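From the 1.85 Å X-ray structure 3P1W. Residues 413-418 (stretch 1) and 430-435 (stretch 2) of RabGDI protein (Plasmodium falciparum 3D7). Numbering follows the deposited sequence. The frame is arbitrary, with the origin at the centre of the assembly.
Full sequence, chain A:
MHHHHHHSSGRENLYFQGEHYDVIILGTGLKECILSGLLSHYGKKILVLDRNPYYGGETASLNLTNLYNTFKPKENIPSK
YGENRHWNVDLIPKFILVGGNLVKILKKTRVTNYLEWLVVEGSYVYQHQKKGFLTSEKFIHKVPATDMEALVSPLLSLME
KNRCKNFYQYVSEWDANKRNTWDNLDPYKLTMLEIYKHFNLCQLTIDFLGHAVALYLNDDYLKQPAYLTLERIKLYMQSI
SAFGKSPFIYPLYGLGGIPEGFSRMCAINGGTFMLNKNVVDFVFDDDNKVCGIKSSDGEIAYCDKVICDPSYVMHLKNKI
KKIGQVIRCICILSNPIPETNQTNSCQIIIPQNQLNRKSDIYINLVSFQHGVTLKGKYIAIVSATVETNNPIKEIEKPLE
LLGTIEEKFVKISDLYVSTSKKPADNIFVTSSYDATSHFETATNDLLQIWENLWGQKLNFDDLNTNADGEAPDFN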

ATOM      1  N   SER A 413       5.024 -14.111   4.525  1.00 17.33           N
ATOM      2  CA  SER A 413       3.629 -14.279   4.961  1.00 18.41           C
ATOM      3  C   SER A 413       2.772 -14.908   3.853  1.00 18.75           C
ATOM      4  O   SER A 413       2.955 -14.609   2.657  1.00 16.48           O
ATOM      5  CB  SER A 413       3.035 -12.921   5.350  1.00 18.56           C
ATOM      6  OG  SER A 413       3.763 -12.290   6.396  1.00 19.82           O
ATOM      7  N   ASP A 414       1.785 -15.722   4.254  1.00 18.30           N
ATOM      8  CA  ASP A 414       0.814 -16.246   3.309  1.00 18.60           C
ATOM      9  C   ASP A 414      -0.141 -15.136   2.887  1.00 18.15           C
ATOM     10  O   ASP A 414      -0.493 -14.264   3.683  1.00 17.95           O
ATOM     11  CB  ASP A 414       0.026 -17.432   3.905  1.00 20.08           C
ATOM     12  CG  ASP A 414       0.881 -18.653   4.170  1.00 22.99           C
ATOM     13  OD1 ASP A 414       1.867 -18.928   3.465  1.00 24.21           O
ATOM     14  OD2 ASP A 414       0.543 -19.369   5.125  1.00 27.21           O
ATOM     15  N   LEU A 415      -0.520 -15.147   1.620  1.00 17.76           N
ATOM     16  CA  LEU A 415      -1.494 -14.220   1.053  1.00 18.31           C
ATOM     17  C   LEU A 415      -2.820 -14.930   0.870  1.00 19.10           C
ATOM     18  O   LEU A 415      -2.897 -15.940   0.142  1.00 19.78           O
ATOM     19  CB  LEU A 415      -1.039 -13.701  -0.317  1.00 18.07           C
ATOM     20  CG  LEU A 415       0.225 -12.840  -0.359  1.00 19.12           C
ATOM     21  CD1 LEU A 415       0.684 -12.578  -1.812  1.00 17.40           C
ATOM     22  CD2 LEU A 415      -0.003 -11.521   0.418  1.00 18.96           C
ATOM     23  N   TYR A 416      -3.844 -14.403   1.559  1.00 18.98           N
ATOM     24  CA  TYR A 416      -5.210 -14.856   1.445  1.00 18.32           C
ATOM     25  C   TYR A 416      -6.102 -13.822   0.790  1.00 19.91           C
ATOM     26  O   TYR A 416      -5.901 -12.599   0.923  1.00 19.05           O
ATOM     27  CB  TYR A 416      -5.799 -15.152   2.817  1.00 18.43           C
ATOM     28  CG  TYR A 416      -5.134 -16.291   3.494  1.00 18.65           C
ATOM     29  CD1 TYR A 416      -5.422 -17.609   3.120  1.00 21.64           C
ATOM     30  CD2 TYR A 416      -4.219 -16.078   4.521  1.00 19.13           C
ATOM     31  CE1 TYR A 416      -4.826 -18.687   3.774  1.00 22.99           C
ATOM     32  CE2 TYR A 416      -3.584 -17.149   5.149  1.00 21.15           C
ATOM     33  CZ  TYR A 416      -3.909 -18.450   4.775  1.00 22.98           C
ATOM     34  OH  TYR A 416      -3.306 -19.532   5.409  1.00 25.84           O
ATOM     35  N   VAL A 417      -7.074 -14.339   0.066  1.00 19.80           N
ATOM     36  CA  VAL A 417      -8.211 -13.565  -0.357  1.00 20.95           C
ATOM     37  C   VAL A 417      -9.475 -14.245   0.140  1.00 22.27           C
ATOM     38  O   VAL A 417      -9.468 -15.416   0.481  1.00 20.90           O
ATOM     39  CB  VAL A 417      -8.256 -13.390  -1.895  1.00 21.45           C
ATOM     40  CG1 VAL A 417      -6.990 -12.625  -2.428  1.00 21.14           C
ATOM     41  CG2 VAL A 417      -8.456 -14.731  -2.632  1.00 22.86           C
ATOM     42  N   SER A 418     -10.563 -13.505   0.167  1.00 24.07           N
ATOM     43  CA  SER A 418     -11.831 -14.051   0.605  1.00 26.59           C
ATOM     44  C   SER A 418     -12.407 -14.900  -0.523  1.00 27.60           C
ATOM     45  O   SER A 418     -12.134 -14.646  -1.677  1.00 27.47           O
ATOM     46  CB  SER A 418     -12.768 -12.910   0.953  1.00 27.22           C
ATOM     47  OG  SER A 418     -13.069 -12.178  -0.223  1.00 34.36           O
ATOM     48  N   THR A 430     -11.125  -9.412   5.259  1.00 19.60           N
ATOM     49  CA  THR A 430     -10.149  -8.590   4.502  1.00 18.65           C
ATOM     50  C   THR A 430      -9.076  -9.491   3.882  1.00 18.15           C
ATOM     51  O   THR A 430      -8.670 -10.498   4.471  1.00 18.65           O
ATOM     52  CB  THR A 430      -9.508  -7.502   5.365  1.00 18.25           C
ATOM     53  OG1 THR A 430      -8.898  -8.070   6.525  1.00 18.27           O
ATOM     54  CG2 THR A 430     -10.539  -6.432   5.769  1.00 19.28           C
ATOM     55  N   SER A 431      -8.622  -9.129   2.689  1.00 18.22           N
ATOM     56  CA  SER A 431      -7.495  -9.818   2.063  1.00 18.36           C
ATOM     57  C   SER A 431      -6.178  -9.470   2.757  1.00 17.21           C
ATOM     58  O   SER A 431      -6.028  -8.422   3.411  1.00 17.40           O
ATOM     59  CB  SER A 431      -7.447  -9.501   0.549  1.00 18.99           C
ATOM     60  OG  SER A 431      -7.145  -8.134   0.338  1.00 19.36           O
ATOM     61  N   SER A 432      -5.190 -10.335   2.614  1.00 16.77           N
ATOM     62  CA  SER A 432      -3.877 -10.046   3.152  1.00 16.07           C
ATOM     63  C   SER A 432      -3.274  -8.877   2.382  1.00 16.49           C
ATOM     64  O   SER A 432      -3.611  -8.686   1.218  1.00 16.01           O
ATOM     65  CB  SER A 432      -2.967 -11.249   3.016  1.00 16.27           C
ATOM     66  OG  SER A 432      -3.586 -12.404   3.552  1.00 16.12           O
ATOM     67  N   TYR A 433      -2.412  -8.107   3.049  1.00 14.91           N
ATOM     68  CA  TYR A 433      -1.701  -6.986   2.406  1.00 14.89           C
ATOM     69  C   TYR A 433      -0.725  -7.546   1.369  1.00 14.86           C
ATOM     70  O   TYR A 433       0.026  -8.472   1.658  1.00 13.62           O
ATOM     71  CB  TYR A 433      -0.973  -6.091   3.422  1.00 14.62           C
ATOM     72  CG  TYR A 433      -1.935  -5.449   4.370  1.00 15.59           C
ATOM     73  CD1 TYR A 433      -2.574  -4.261   4.056  1.00 16.35           C
ATOM     74  CD2 TYR A 433      -2.303  -6.110   5.536  1.00 16.15           C
ATOM     75  CE1 TYR A 433      -3.521  -3.731   4.901  1.00 18.35           C
ATOM     76  CE2 TYR A 433      -3.252  -5.587   6.386  1.00 18.77           C
ATOM     77  CZ  TYR A 433      -3.849  -4.399   6.061  1.00 18.77           C
ATOM     78  OH  TYR A 433      -4.817  -3.904   6.895  1.00 19.09           O
ATOM     79  N   ASP A 434      -0.785  -6.977   0.166  1.00 14.95           N
ATOM     80  CA  ASP A 434       0.099  -7.415  -0.944  1.00 15.02           C
ATOM     81  C   ASP A 434       1.432  -6.674  -0.951  1.00 14.43           C
ATOM     82  O   ASP A 434       1.710  -5.797  -0.118  1.00 14.26           O
ATOM     83  CB  ASP A 434      -0.658  -7.321  -2.284  1.00 15.84           C
ATOM     84  CG  ASP A 434      -0.886  -5.898  -2.740  1.00 15.70           C
ATOM     85  OD1 ASP A 434      -0.156  -4.977  -2.304  1.00 17.20           O
ATOM     86  OD2 ASP A 434      -1.794  -5.676  -3.570  1.00 18.44           O
ATOM     87  N   ALA A 435       2.305  -7.067  -1.886  1.00 14.25           N
ATOM     88  CA  ALA A 435       3.652  -6.554  -1.946  1.00 13.60           C
ATOM     89  C   ALA A 435       3.758  -5.079  -2.360  1.00 13.50           C
ATOM     90  O   ALA A 435       4.839  -4.511  -2.237  1.00 14.37           O
ATOM     91  CB  ALA A 435       4.507  -7.426  -2.932  1.00 13.53           C
TER
HETATM   92  O   HOH W   1      -4.035 -10.894  -0.521  1.00 16.47           O

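The most unusual feature of this contact is that a serine side chain takes a place usually filled by backbone: both direct hydrogen bonds between the stretches join Tyr416 to Ser432, and one of them ends on a hydroxyl. Tyr416 N donates to Ser432 OG over 2.8 Å with an N-H...O angle of 168°, and Ser432 N donates to Tyr416 O over 2.9 Å at 167°. The near-linear angles support both assignments, and together the bonds engage the N and O of Tyr416 with one residue. Stretch 1 is a strand, but stretch 2 has no regular secondary structure, and their end-to-end directions differ by 126°.

Serine suits this position because its CA-to-CB bond points toward the strand and chi1 of -52° (m) brings its short hydroxyl to the amide. Ser432 accordingly has the largest area covered by the opposing stretch, 68 of the 261 Å² buried in total. Its OG also lies at the edge of the Tyr416 ring, near the ring plane, while the end of the tyrosine side chain leads away from stretch 2.

One water extends the link, donating to Tyr416 O at 2.9 Å from its own O and to Ser432 O at 2.8 Å. Tyr416 O therefore accepts from both the Ser432 amide and the water.

Van der Waals contacts flank Tyr416 in sequence. Leu415, buried, has a CA-to-CB bond directed sideways, but its m,t rotamer (chi1 -65°, chi2 171°) brings its end nearer: Leu415 CD2 lies 4.0 Å from Ser432 CB and 3.3 Å from Tyr433 O, touching side chain and backbone alike. The Val417 CA-to-CB bond points away, yet Val417 CG1 comes within 4.3 Å of Ser431 CB, and Val417 CA lies 4.5 Å from Ser431 CA, the closer of the two registered pairs.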